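Local coordinates for protein putidaredoxin reductase (Pseudomonas putida, PDB 1Q1R) that probably carries electrons from NADH through its bound FAD to putidaredoxin, the redox partner of the cytochrome P450cam monooxygenase, at residues Leu48-Lys56 with Ile160-Lys170; Thr81-Gln91 with Leu95-Leu106. One frame throughout, in Å; residues are numbered along the deposited sequence.

How the interactions relate
Interactions 1 and 2 serve opposite ends of one FAD molecule: the residues 48-56 and 160-170 meet at the flavin, while 81-91 meets the adenine and pairs with 95-106. Their centres lie about 38 Å apart and their nearest atoms about 18 Å; they do not touch, but both touch the same FAD. Along the chain 48-56 comes first, then the whole of interaction 2, and 160-170 last. The second contact belongs to the three-stranded antiparallel sheet and to strand 105-108 of the first parallel sheet. The first ties a loop following strand 31-35 to helix 159-170, which connects strands 151-155 and 174-178 of the second parallel sheet, as in the two-nucleotide-domain glutathione reductase fold.

Interaction 1. Residues Leu48-Lys56 with Ile160-Lys170. With FAD (flavin-adenine dinucleotide), chain C.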
loop_
_atom_site.group_PDB
_atom_site.type_symbol
_atom_site.label_atom_id
_atom_site.label_comp_id
_atom_site.label_asym_id
_atom_site.label_seq_id
_atom_site.Cartn_x
_atom_site.Cartn_y
_atom_site.Cartn_z
ATOM N N LEU A 48 -4.975 -9.302 4.794
ATOM C CA LEU A 48 -4.159 -10.391 4.258
ATOM C C LEU A 48 -2.776 -10.583 4.881
ATOM O O LEU A 48 -2.130 -11.605 4.642
ATOM C CB LEU A 48 -4.034 -10.264 2.733
ATOM C CG LEU A 48 -5.357 -10.205 1.960
ATOM C CD1 LEU A 48 -5.076 -10.302 0.474
ATOM C CD2 LEU A 48 -6.282 -11.327 2.396
ATOM N N SER A 49 -2.301 -9.604 5.647
ATOM C CA SER A 49 -1.020 -9.752 6.341
ATOM C C SER A 49 -1.296 -9.538 7.829
ATOM O O SER A 49 -0.374 -9.418 8.639
ATOM C CB SER A 49 0.015 -8.738 5.843
ATOM O OG SER A 49 -0.456 -7.408 5.958
ATOM N N LYS A 50 -2.581 -9.512 8.175
ATOM C CA LYS A 50 -3.020 -9.298 9.548
ATOM C C LYS A 50 -3.981 -10.383 10.065
ATOM O O LYS A 50 -3.619 -11.560 10.111
ATOM C CB LYS A 50 -3.652 -7.900 9.666
ATOM C CG LYS A 50 -2.714 -6.780 9.194
ATOM C CD LYS A 50 -3.395 -5.413 9.201
ATOM C CE LYS A 50 -2.472 -4.335 8.654
ATOM N NZ LYS A 50 -2.099 -4.570 7.225
ATOM N N ALA A 51 -5.199 -9.992 10.440
ATOM C CA ALA A 51 -6.179 -10.932 10.993
ATOM C C ALA A 51 -6.597 -12.094 10.085
ATOM O O ALA A 51 -6.853 -13.200 10.574
ATOM C CB ALA A 51 -7.431 -10.166 11.472
ATOM N N TYR A 52 -6.692 -11.859 8.779
ATOM C CA TYR A 52 -7.080 -12.946 7.891
ATOM C C TYR A 52 -5.915 -13.931 7.781
ATOM O O TYR A 52 -6.111 -15.146 7.838
ATOM C CB TYR A 52 -7.459 -12.435 6.502
ATOM C CG TYR A 52 -8.183 -13.492 5.692
ATOM C CD1 TYR A 52 -9.467 -13.910 6.053
ATOM C CD2 TYR A 52 -7.576 -14.109 4.603
ATOM C CE1 TYR A 52 -10.128 -14.922 5.351
ATOM C CE2 TYR A 52 -8.236 -15.127 3.888
ATOM C CZ TYR A 52 -9.509 -15.522 4.272
ATOM O OH TYR A 52 -10.169 -16.510 3.578
ATOM N N LEU A 53 -4.701 -13.407 7.629
ATOM C CA LEU A 53 -3.529 -14.269 7.543
ATOM C C LEU A 53 -3.418 -15.056 8.845
ATOM O O LEU A 53 -2.908 -16.175 8.861
ATOM C CB LEU A 53 -2.255 -13.446 7.315
ATOM C CG LEU A 53 -0.979 -14.253 7.051
ATOM C CD1 LEU A 53 -1.133 -15.046 5.755
ATOM C CD2 LEU A 53 0.219 -13.318 6.948
ATOM N N ALA A 54 -3.908 -14.477 9.938
ATOM C CA ALA A 54 -3.867 -15.158 11.230
ATOM C C ALA A 54 -4.997 -16.194 11.350
ATOM O O ALA A 54 -5.051 -16.946 12.329
ATOM C CB ALA A 54 -3.976 -14.137 12.372
ATOM N N GLY A 55 -5.891 -16.224 10.359
ATOM C CA GLY A 55 -7.007 -17.160 10.374
ATOM C C GLY A 55 -8.093 -16.808 11.378
ATOM O O GLY A 55 -8.871 -17.671 11.801
ATOM N N LYS A 56 -8.173 -15.536 11.755
ATOM C CA LYS A 56 -9.153 -15.109 12.743
ATOM C C LYS A 56 -10.309 -14.289 12.192
ATOM O O LYS A 56 -11.188 -13.875 12.943
ATOM C CB LYS A 56 -8.452 -14.332 13.859
ATOM C CG LYS A 56 -7.441 -15.164 14.631
ATOM C CD LYS A 56 -6.680 -14.319 15.634
ATOM C CE LYS A 56 -5.649 -15.153 16.384
ATOM N NZ LYS A 56 -6.288 -16.235 17.192
ATOM N N ILE A 160 4.937 -4.868 4.986
ATOM C CA ILE A 160 4.228 -6.122 4.769
ATOM C C ILE A 160 5.096 -7.298 5.209
ATOM O O ILE A 160 4.603 -8.246 5.818
ATOM C CB ILE A 160 3.820 -6.299 3.290
ATOM C CG1 ILE A 160 3.078 -5.053 2.799
ATOM C CG2 ILE A 160 2.922 -7.520 3.142
ATOM C CD1 ILE A 160 1.953 -4.593 3.712
ATOM N N GLY A 161 6.392 -7.233 4.913
ATOM C CA GLY A 161 7.280 -8.307 5.320
ATOM C C GLY A 161 7.264 -8.429 6.832
ATOM O O GLY A 161 7.210 -9.532 7.389
ATOM N N LEU A 162 7.306 -7.283 7.504
ATOM C CA LEU A 162 7.280 -7.248 8.962
ATOM C C LEU A 162 5.944 -7.764 9.507
ATOM O O LEU A 162 5.902 -8.457 10.527
ATOM C CB LEU A 162 7.526 -5.821 9.450
ATOM C CG LEU A 162 8.926 -5.292 9.115
ATOM C CD1 LEU A 162 9.014 -3.803 9.457
ATOM C CD2 LEU A 162 9.964 -6.102 9.884
ATOM N N GLU A 163 4.852 -7.411 8.840
ATOM C CA GLU A 163 3.537 -7.875 9.278
ATOM C C GLU A 163 3.417 -9.386 9.082
ATOM O O GLU A 163 2.787 -10.081 9.881
ATOM C CB GLU A 163 2.439 -7.139 8.515
ATOM C CG GLU A 163 2.221 -5.724 9.038
ATOM C CD GLU A 163 1.130 -4.989 8.301
ATOM O OE1 GLU A 163 0.400 -5.637 7.520
ATOM O OE2 GLU A 163 0.997 -3.764 8.509
ATOM N N VAL A 164 4.027 -9.894 8.017
ATOM C CA VAL A 164 4.007 -11.326 7.759
ATOM C C VAL A 164 4.803 -12.026 8.864
ATOM O O VAL A 164 4.350 -13.016 9.441
ATOM C CB VAL A 164 4.631 -11.648 6.389
ATOM C CG1 VAL A 164 4.975 -13.129 6.305
ATOM C CG2 VAL A 164 3.662 -11.269 5.281
ATOM N N ALA A 165 5.989 -11.500 9.166
ATOM C CA ALA A 165 6.836 -12.075 10.212
ATOM C C ALA A 165 6.116 -12.090 11.560
ATOM O O ALA A 165 6.154 -13.091 12.275
ATOM C CB ALA A 165 8.149 -11.284 10.327
ATOM N N ALA A 166 5.468 -10.981 11.909
ATOM C CA ALA A 166 4.745 -10.890 13.177
ATOM C C ALA A 166 3.644 -11.946 13.245
ATOM O O ALA A 166 3.458 -12.595 14.270
ATOM C CB ALA A 166 4.140 -9.497 13.342
ATOM N N THR A 167 2.922 -12.126 12.143
ATOM C CA THR A 167 1.848 -13.114 12.104
ATOM C C THR A 167 2.399 -14.537 12.192
ATOM O O THR A 167 1.830 -15.383 12.889
ATOM C CB THR A 167 1.004 -12.958 10.822
ATOM O OG1 THR A 167 0.444 -11.643 10.791
ATOM C CG2 THR A 167 -0.141 -13.972 10.801
ATOM N N ALA A 168 3.506 -14.801 11.502
ATOM C CA ALA A 168 4.110 -16.130 11.537
ATOM C C ALA A 168 4.637 -16.441 12.938
ATOM O O ALA A 168 4.505 -17.566 13.423
ATOM C CB ALA A 168 5.242 -16.231 10.518
ATOM N N ILE A 169 5.247 -15.446 13.579
ATOM C CA ILE A 169 5.775 -15.615 14.931
ATOM C C ILE A 169 4.661 -16.016 15.889
ATOM O O ILE A 169 4.838 -16.891 16.740
ATOM C CB ILE A 169 6.439 -14.307 15.443
ATOM C CG1 ILE A 169 7.898 -14.277 15.004
ATOM C CG2 ILE A 169 6.350 -14.217 16.968
ATOM C CD1 ILE A 169 8.723 -15.438 15.560
ATOM N N LYS A 170 3.512 -15.366 15.741
ATOM C CA LYS A 170 2.355 -15.641 16.578
ATOM C C LYS A 170 1.879 -17.078 16.336
ATOM O O LYS A 170 1.332 -17.720 17.235
ATOM C CB LYS A 170 1.232 -14.650 16.250
ATOM C CG LYS A 170 -0.033 -14.836 17.074
ATOM C CD LYS A 170 0.167 -14.408 18.520
ATOM C CE LYS A 170 -1.057 -14.747 19.362
ATOM N NZ LYS A 170 -2.304 -14.206 18.756
HETATM P PA FAD C . -4.867 -3.295 -6.630
HETATM O O1A FAD C . -3.633 -3.936 -7.143
HETATM O O2A FAD C . -5.387 -3.717 -5.309
HETATM O O5B FAD C . -6.044 -3.472 -7.702
HETATM C C5B FAD C . -5.799 -3.407 -9.112
HETATM C C4B FAD C . -6.573 -4.544 -9.802
HETATM O O4B FAD C . -6.663 -4.281 -11.248
HETATM C C3B FAD C . -5.827 -5.880 -9.664
HETATM O O3B FAD C . -6.782 -6.937 -9.493
HETATM C C2B FAD C . -5.147 -6.033 -11.002
HETATM O O2B FAD C . -4.936 -7.417 -11.298
HETATM C C1B FAD C . -6.194 -5.461 -11.936
HETATM N N9A FAD C . -5.694 -5.165 -13.306
HETATM C C8A FAD C . -4.522 -4.589 -13.633
HETATM N N7A FAD C . -4.429 -4.516 -14.966
HETATM C C5A FAD C . -5.538 -5.041 -15.482
HETATM C C6A FAD C . -5.996 -5.241 -16.785
HETATM N N6A FAD C . -5.248 -4.878 -17.825
HETATM N N1A FAD C . -7.208 -5.819 -16.982
HETATM C C2A FAD C . -7.967 -6.200 -15.945
HETATM N N3A FAD C . -7.542 -6.019 -14.686
HETATM C C4A FAD C . -6.340 -5.446 -14.433
HETATM N N1 FAD C . -2.459 -0.048 2.827
HETATM C C2 FAD C . -2.694 0.675 4.003
HETATM O O2 FAD C . -2.986 1.868 3.943
HETATM N N3 FAD C . -2.608 0.021 5.245
HETATM C C4 FAD C . -2.291 -1.356 5.302
HETATM O O4 FAD C . -2.262 -1.924 6.392
HETATM C C4X FAD C . -2.052 -2.078 4.121
HETATM N N5 FAD C . -1.797 -3.418 4.160
HETATM C C5X FAD C . -1.633 -4.163 3.028
HETATM C C6 FAD C . -1.400 -5.551 3.115
HETATM C C7 FAD C . -1.255 -6.326 1.942
HETATM C C7M FAD C . -0.966 -7.834 2.066
HETATM C C8 FAD C . -1.352 -5.706 0.670
HETATM C C8M FAD C . -1.227 -6.520 -0.627
HETATM C C9 FAD C . -1.584 -4.322 0.585
HETATM C C9A FAD C . -1.723 -3.547 1.757
HETATM N N10 FAD C . -1.973 -2.149 1.691
HETATM C C10 FAD C . -2.143 -1.416 2.884
HETATM C "C1'" FAD C . -2.043 -1.453 0.369
HETATM C "C2'" FAD C . -3.498 -1.188 -0.025
HETATM O "O2'" FAD C . -4.253 -2.392 0.136
HETATM C "C3'" FAD C . -3.595 -0.695 -1.481
HETATM O "O3'" FAD C . -2.748 0.450 -1.644
HETATM C "C4'" FAD C . -5.040 -0.324 -1.834
HETATM O "O4'" FAD C . -5.883 -1.466 -1.662
HETATM C "C5'" FAD C . -5.176 0.177 -3.282
HETATM O "O5'" FAD C . -5.001 -0.877 -4.244
HETATM P P FAD C . -5.409 -0.598 -5.783
HETATM O O1P FAD C . -6.860 -0.840 -5.926
HETATM O O2P FAD C . -4.887 0.736 -6.153
HETATM O O3P FAD C . -4.561 -1.702 -6.619
HETATM O O HOH W 1 -1.506 -11.088 12.328
#
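The carboxylate of Glu163 is gripped at OE1 by two donors from the loop. Ser49 OG meets it nearly along the C-O axis at 2.5 Å from Glu163 OE1, whereas Lys50 NZ comes from the syn side, 25° out of the carboxylate plane and 2.7 Å from the same oxygen, forming a salt bridge. The flavin is the second flat group: Ile160 CD1 lies over one face, above the rim just outside the C5X-C6 bond and 3.5 Å from FAD C6, while Lys50 NZ comes in at the O4-N5 edge, close to the ring plane, donating to FAD O4 at 2.8 Å and weakly to FAD N5. Ser49 OG stands at the same rim, near C6.

The CB of Lys50 points away from the helix, but the chain runs extended as far as CE and then bends (chi4 63°), bringing NZ back between glutamate and flavin. A lysine suits the place because a long, flexible chain can end in several N-H donors; Pro46 O takes another. Serine suits because the loop backbone runs close against the helix, Ser49 CA being 5.5 Å from Val164 CA, so a short side chain is enough to bring a hydroxyl to OE1.

One turn further on, Thr167 faces the loop with both branches. Its methyl CG2 packs 3.9 Å from Leu53 CG and also meets Ala54, while OG1 lies 2.5 Å from a water that donates a weak bond to Lys50 O. Leu53 CD2 goes on to touch Val164 CG2, 4.3 Å away.

Glu163 OE2 is bound by Ser331 OG and Asp332 N of strand 328-333, whose Trp330 packs on Lys50, so the glutamate is a second-shell residue fixed at both oxygens. It positions the lysine ammonium, whose nearness to O4 and N5 would probably polarise the flavin and favour negative charge building there on reduction.

Interaction 2. Residues Thr81-Gln91 with Leu95-Leu106; sequences TQVTAINRDRQ and LSDGRALDYDRL. With FAD (flavin-adenine dinucleotide), chain C.
The carbonyl carbon of Gln91 lies over one face of the Tyr103 ring, 3.2 Å above its plane and toward the rim, with Leu106 CB against the opposite face. Gln91 adds a CH-pi contact, its CB standing over the same ring 4.1 Å from the centroid and 14° off the normal. Beside this, Gln91 O accepts from Tyr103 N at 3.0 Å. With chi1 at 68°, the Tyr103 ring turns back over the backbone of Gln91, and OH donates to a water that bridges to Arg88 O. Replacing this tyrosine by an alanine would probably open a gap between Gln91 and Leu106 and leave the water without its phenolic partner.

Ile86 CG2 and Leu106 CD2 meet tip to tip at 3.7 Å, so that a branched residue of the antiparallel sheet packs on one of the parallel sheet. At the other end Val83 and Leu95 form an antiparallel non-hydrogen-bonded pair, flanked by the bond from Ser96 N to Gln82 O (2.9 Å). Thr81 CG2 touches Leu95 CD1 at 3.6 Å. Val83 hydrogen-bonds the adenine through its backbone: N donates to FAD N1A (2.9 Å) and O accepts from FAD N6A (2.8 Å).

Strand 92-95 runs between 83-87 and 100-102, with a classic bulge where Thr84 and Ala85 face Ile94; Val83 and Leu101 rest on strand 31-35, Tyr103 and Leu106 on strand 6-10.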
loop_
_atom_site.group_PDB
_atom_site.type_symbol
_atom_site.label_atom_id
_atom_site.label_comp_id
_atom_site.label_asym_id
_atom_site.label_seq_id
_atom_site.Cartn_x
_atom_site.Cartn_y
_atom_site.Cartn_z
ATOM N N THR A 81 -11.542 -11.093 -16.317
ATOM C CA THR A 81 -11.365 -10.533 -17.648
ATOM C C THR A 81 -10.222 -9.535 -17.712
ATOM O O THR A 81 -10.212 -8.535 -16.993
ATOM C CB THR A 81 -12.649 -9.842 -18.113
ATOM O OG1 THR A 81 -13.736 -10.763 -17.998
ATOM C CG2 THR A 81 -12.527 -9.396 -19.562
ATOM N N GLN A 82 -9.261 -9.816 -18.583
ATOM C CA GLN A 82 -8.104 -8.956 -18.750
ATOM C C GLN A 82 -8.276 -7.969 -19.900
ATOM O O GLN A 82 -8.651 -8.352 -21.006
ATOM C CB GLN A 82 -6.859 -9.802 -19.009
ATOM C CG GLN A 82 -5.611 -8.981 -19.286
ATOM C CD GLN A 82 -4.495 -9.799 -19.909
ATOM O OE1 GLN A 82 -3.418 -9.276 -20.203
ATOM N NE2 GLN A 82 -4.747 -11.089 -20.119
ATOM N N VAL A 83 -8.012 -6.695 -19.625
ATOM C CA VAL A 83 -8.089 -5.662 -20.650
ATOM C C VAL A 83 -6.689 -5.646 -21.257
ATOM O O VAL A 83 -5.704 -5.406 -20.552
ATOM C CB VAL A 83 -8.417 -4.279 -20.042
ATOM C CG1 VAL A 83 -8.353 -3.209 -21.122
ATOM C CG2 VAL A 83 -9.806 -4.302 -19.412
ATOM N N THR A 84 -6.598 -5.918 -22.557
ATOM C CA THR A 84 -5.304 -5.973 -23.230
ATOM C C THR A 84 -4.877 -4.698 -23.950
ATOM O O THR A 84 -3.697 -4.515 -24.233
ATOM C CB THR A 84 -5.264 -7.134 -24.244
ATOM O OG1 THR A 84 -6.386 -7.033 -25.130
ATOM C CG2 THR A 84 -5.313 -8.474 -23.523
ATOM N N ALA A 85 -5.823 -3.820 -24.250
ATOM C CA ALA A 85 -5.469 -2.592 -24.943
ATOM C C ALA A 85 -6.557 -1.534 -24.889
ATOM O O ALA A 85 -7.727 -1.831 -24.649
ATOM C CB ALA A 85 -5.120 -2.899 -26.402
ATOM N N ILE A 86 -6.148 -0.290 -25.114
ATOM C CA ILE A 86 -7.069 0.836 -25.122
ATOM C C ILE A 86 -6.984 1.509 -26.486
ATOM O O ILE A 86 -5.893 1.725 -27.007
ATOM C CB ILE A 86 -6.694 1.895 -24.059
ATOM C CG1 ILE A 86 -6.590 1.253 -22.674
ATOM C CG2 ILE A 86 -7.740 2.999 -24.043
ATOM C CD1 ILE A 86 -6.008 2.176 -21.628
ATOM N N ASN A 87 -8.138 1.822 -27.062
ATOM C CA ASN A 87 -8.191 2.505 -28.345
ATOM C C ASN A 87 -8.816 3.861 -28.099
ATOM O O ASN A 87 -10.033 4.026 -28.164
ATOM C CB ASN A 87 -9.014 1.705 -29.356
ATOM C CG ASN A 87 -8.167 0.725 -30.136
ATOM O OD1 ASN A 87 -7.468 -0.103 -29.556
ATOM N ND2 ASN A 87 -8.217 0.817 -31.463
ATOM N N ARG A 88 -7.956 4.825 -27.794
ATOM C CA ARG A 88 -8.370 6.186 -27.496
ATOM C C ARG A 88 -9.216 6.782 -28.613
ATOM O O ARG A 88 -10.204 7.473 -28.356
ATOM C CB ARG A 88 -7.123 7.035 -27.248
ATOM C CG ARG A 88 -6.257 6.491 -26.117
ATOM C CD ARG A 88 -4.872 7.101 -26.123
ATOM N NE ARG A 88 -4.919 8.558 -26.091
ATOM C CZ ARG A 88 -3.845 9.334 -26.166
ATOM N NH1 ARG A 88 -2.640 8.789 -26.272
ATOM N NH2 ARG A 88 -3.975 10.653 -26.140
ATOM N N ASP A 89 -8.827 6.495 -29.850
ATOM C CA ASP A 89 -9.536 6.988 -31.020
ATOM C C ASP A 89 -11.018 6.597 -31.018
ATOM O O ASP A 89 -11.888 7.467 -31.015
ATOM C CB ASP A 89 -8.838 6.480 -32.284
ATOM C CG ASP A 89 -8.655 4.974 -32.286
ATOM O OD1 ASP A 89 -8.484 4.386 -31.197
ATOM O OD2 ASP A 89 -8.665 4.376 -33.383
ATOM N N ARG A 90 -11.310 5.298 -31.011
ATOM C CA ARG A 90 -12.705 4.852 -30.998
ATOM C C ARG A 90 -13.311 4.897 -29.601
ATOM O O ARG A 90 -14.527 4.768 -29.440
ATOM C CB ARG A 90 -12.833 3.426 -31.546
ATOM C CG ARG A 90 -12.683 3.318 -33.051
ATOM C CD ARG A 90 -11.292 2.857 -33.450
ATOM N NE ARG A 90 -11.138 1.408 -33.335
ATOM C CZ ARG A 90 -10.087 0.731 -33.789
ATOM N NH1 ARG A 90 -9.092 1.371 -34.390
ATOM N NH2 ARG A 90 -10.034 -0.587 -33.659
ATOM N N GLN A 91 -12.459 5.090 -28.598
ATOM C CA GLN A 91 -12.897 5.132 -27.207
ATOM C C GLN A 91 -13.423 3.761 -26.798
ATOM O O GLN A 91 -14.596 3.601 -26.463
ATOM C CB GLN A 91 -13.985 6.195 -27.012
ATOM C CG GLN A 91 -13.457 7.621 -26.943
ATOM C CD GLN A 91 -14.569 8.649 -26.824
ATOM O OE1 GLN A 91 -15.455 8.530 -25.977
ATOM N NE2 GLN A 91 -14.521 9.669 -27.672
ATOM N N LEU A 95 -10.700 -6.454 -24.700
ATOM C CA LEU A 95 -10.559 -7.559 -23.763
ATOM C C LEU A 95 -9.745 -8.670 -24.411
ATOM O O LEU A 95 -9.640 -8.733 -25.636
ATOM C CB LEU A 95 -11.941 -8.075 -23.354
ATOM C CG LEU A 95 -12.861 -7.010 -22.746
ATOM C CD1 LEU A 95 -14.157 -7.645 -22.278
ATOM C CD2 LEU A 95 -12.153 -6.330 -21.583
ATOM N N SER A 96 -9.167 -9.541 -23.592
ATOM C CA SER A 96 -8.353 -10.637 -24.103
ATOM C C SER A 96 -9.113 -11.561 -25.052
ATOM O O SER A 96 -8.507 -12.218 -25.898
ATOM C CB SER A 96 -7.778 -11.454 -22.944
ATOM O OG SER A 96 -8.807 -11.934 -22.102
ATOM N N ASP A 97 -10.436 -11.606 -24.916
ATOM C CA ASP A 97 -11.268 -12.456 -25.767
ATOM C C ASP A 97 -11.581 -11.776 -27.098
ATOM O O ASP A 97 -12.312 -12.320 -27.924
ATOM C CB ASP A 97 -12.578 -12.799 -25.051
ATOM C CG ASP A 97 -13.550 -11.633 -25.022
ATOM O OD1 ASP A 97 -13.101 -10.494 -24.780
ATOM O OD2 ASP A 97 -14.764 -11.852 -25.234
ATOM N N GLY A 98 -11.028 -10.585 -27.302
ATOM C CA GLY A 98 -11.270 -9.863 -28.538
ATOM C C GLY A 98 -12.423 -8.881 -28.432
ATOM O O GLY A 98 -12.582 -8.009 -29.285
ATOM N N ARG A 99 -13.230 -9.023 -27.385
ATOM C CA ARG A 99 -14.372 -8.141 -27.166
ATOM C C ARG A 99 -13.907 -6.717 -26.858
ATOM O O ARG A 99 -12.836 -6.514 -26.284
ATOM C CB ARG A 99 -15.221 -8.671 -26.009
ATOM C CG ARG A 99 -16.455 -7.844 -25.702
ATOM C CD ARG A 99 -17.225 -8.438 -24.530
ATOM N NE ARG A 99 -18.376 -7.619 -24.156
ATOM C CZ ARG A 99 -19.174 -7.878 -23.125
ATOM N NH1 ARG A 99 -18.952 -8.939 -22.357
ATOM N NH2 ARG A 99 -20.197 -7.074 -22.856
ATOM N N ALA A 100 -14.717 -5.737 -27.246
ATOM C CA ALA A 100 -14.389 -4.333 -27.014
ATOM C C ALA A 100 -15.533 -3.612 -26.308
ATOM O O ALA A 100 -16.703 -3.798 -26.649
ATOM C CB ALA A 100 -14.074 -3.644 -28.338
ATOM N N LEU A 101 -15.189 -2.792 -25.321
ATOM C CA LEU A 101 -16.189 -2.042 -24.571
ATOM C C LEU A 101 -16.028 -0.555 -24.846
ATOM O O LEU A 101 -14.921 -0.022 -24.758
ATOM C CB LEU A 101 -16.038 -2.300 -23.070
ATOM C CG LEU A 101 -16.137 -3.745 -22.578
ATOM C CD1 LEU A 101 -15.906 -3.779 -21.071
ATOM C CD2 LEU A 101 -17.500 -4.325 -22.927
ATOM N N ASP A 102 -17.131 0.110 -25.177
ATOM C CA ASP A 102 -17.100 1.541 -25.460
ATOM C C ASP A 102 -17.144 2.344 -24.166
ATOM O O ASP A 102 -17.778 1.938 -23.189
ATOM C CB ASP A 102 -18.284 1.947 -26.344
ATOM C CG ASP A 102 -18.299 1.219 -27.672
ATOM O OD1 ASP A 102 -17.230 1.111 -28.311
ATOM O OD2 ASP A 102 -19.386 0.762 -28.083
ATOM N N TYR A 103 -16.472 3.491 -24.168
ATOM C CA TYR A 103 -16.443 4.341 -22.989
ATOM C C TYR A 103 -16.479 5.820 -23.336
ATOM O O TYR A 103 -16.012 6.239 -24.395
ATOM C CB TYR A 103 -15.186 4.046 -22.159
ATOM C CG TYR A 103 -13.874 4.462 -22.804
ATOM C CD1 TYR A 103 -13.472 5.800 -22.828
ATOM C CD2 TYR A 103 -13.029 3.516 -23.380
ATOM C CE1 TYR A 103 -12.260 6.183 -23.408
ATOM C CE2 TYR A 103 -11.815 3.886 -23.962
ATOM C CZ TYR A 103 -11.438 5.221 -23.972
ATOM O OH TYR A 103 -10.242 5.589 -24.550
ATOM N N ASP A 104 -17.055 6.603 -22.433
ATOM C CA ASP A 104 -17.116 8.047 -22.592
ATOM C C ASP A 104 -16.079 8.550 -21.599
ATOM O O ASP A 104 -15.408 9.558 -21.825
ATOM C CB ASP A 104 -18.505 8.575 -22.231
ATOM C CG ASP A 104 -19.561 8.165 -23.238
ATOM O OD1 ASP A 104 -19.389 8.487 -24.433
ATOM O OD2 ASP A 104 -20.557 7.524 -22.842
ATOM N N ARG A 105 -15.953 7.807 -20.502
ATOM C CA ARG A 105 -15.003 8.094 -19.431
ATOM C C ARG A 105 -14.316 6.787 -19.036
ATOM O O ARG A 105 -14.978 5.801 -18.726
ATOM C CB ARG A 105 -15.728 8.688 -18.216
ATOM C CG ARG A 105 -15.825 10.208 -18.219
ATOM C CD ARG A 105 -16.487 10.721 -19.476
ATOM N NE ARG A 105 -15.905 11.984 -19.919
ATOM C CZ ARG A 105 -16.200 13.170 -19.399
ATOM N NH1 ARG A 105 -17.082 13.266 -18.414
ATOM N NH2 ARG A 105 -15.606 14.259 -19.867
ATOM N N LEU A 106 -12.990 6.786 -19.056
ATOM C CA LEU A 106 -12.220 5.602 -18.701
ATOM C C LEU A 106 -11.373 5.851 -17.450
ATOM O O LEU A 106 -10.699 6.878 -17.335
ATOM C CB LEU A 106 -11.318 5.199 -19.871
ATOM C CG LEU A 106 -10.457 3.944 -19.705
ATOM C CD1 LEU A 106 -11.347 2.740 -19.428
ATOM C CD2 LEU A 106 -9.625 3.725 -20.962
HETATM P PA FAD C . -4.867 -3.295 -6.630
HETATM O O1A FAD C . -3.633 -3.936 -7.143
HETATM O O2A FAD C . -5.387 -3.717 -5.309
HETATM O O5B FAD C . -6.044 -3.472 -7.702
HETATM C C5B FAD C . -5.799 -3.407 -9.112
HETATM C C4B FAD C . -6.573 -4.544 -9.802
HETATM O O4B FAD C . -6.663 -4.281 -11.248
HETATM C C3B FAD C . -5.827 -5.880 -9.664
HETATM O O3B FAD C . -6.782 -6.937 -9.493
HETATM C C2B FAD C . -5.147 -6.033 -11.002
HETATM O O2B FAD C . -4.936 -7.417 -11.298
HETATM C C1B FAD C . -6.194 -5.461 -11.936
HETATM N N9A FAD C . -5.694 -5.165 -13.306
HETATM C C8A FAD C . -4.522 -4.589 -13.633
HETATM N N7A FAD C . -4.429 -4.516 -14.966
HETATM C C5A FAD C . -5.538 -5.041 -15.482
HETATM C C6A FAD C . -5.996 -5.241 -16.785
HETATM N N6A FAD C . -5.248 -4.878 -17.825
HETATM N N1A FAD C . -7.208 -5.819 -16.982
HETATM C C2A FAD C . -7.967 -6.200 -15.945
HETATM N N3A FAD C . -7.542 -6.019 -14.686
HETATM C C4A FAD C . -6.340 -5.446 -14.433
HETATM N N1 FAD C . -2.459 -0.048 2.827
HETATM C C2 FAD C . -2.694 0.675 4.003
HETATM O O2 FAD C . -2.986 1.868 3.943
HETATM N N3 FAD C . -2.608 0.021 5.245
HETATM C C4 FAD C . -2.291 -1.356 5.302
HETATM O O4 FAD C . -2.262 -1.924 6.392
HETATM C C4X FAD C . -2.052 -2.078 4.121
HETATM N N5 FAD C . -1.797 -3.418 4.160
HETATM C C5X FAD C . -1.633 -4.163 3.028
HETATM C C6 FAD C . -1.400 -5.551 3.115
HETATM C C7 FAD C . -1.255 -6.326 1.942
HETATM C C7M FAD C . -0.966 -7.834 2.066
HETATM C C8 FAD C . -1.352 -5.706 0.670
HETATM C C8M FAD C . -1.227 -6.520 -0.627
HETATM C C9 FAD C . -1.584 -4.322 0.585
HETATM C C9A FAD C . -1.723 -3.547 1.757
HETATM N N10 FAD C . -1.973 -2.149 1.691
HETATM C C10 FAD C . -2.143 -1.416 2.884
HETATM C "C1'" FAD C . -2.043 -1.453 0.369
HETATM C "C2'" FAD C . -3.498 -1.188 -0.025
HETATM O "O2'" FAD C . -4.253 -2.392 0.136
HETATM C "C3'" FAD C . -3.595 -0.695 -1.481
HETATM O "O3'" FAD C . -2.748 0.450 -1.644
HETATM C "C4'" FAD C . -5.040 -0.324 -1.834
HETATM O "O4'" FAD C . -5.883 -1.466 -1.662
HETATM C "C5'" FAD C . -5.176 0.177 -3.282
HETATM O "O5'" FAD C . -5.001 -0.877 -4.244
HETATM P P FAD C . -5.409 -0.598 -5.783
HETATM O O1P FAD C . -6.860 -0.840 -5.926
HETATM O O2P FAD C . -4.887 0.736 -6.153
HETATM O O3P FAD C . -4.561 -1.702 -6.619
HETATM O O HOH W 2 -9.939 8.255 -25.278
#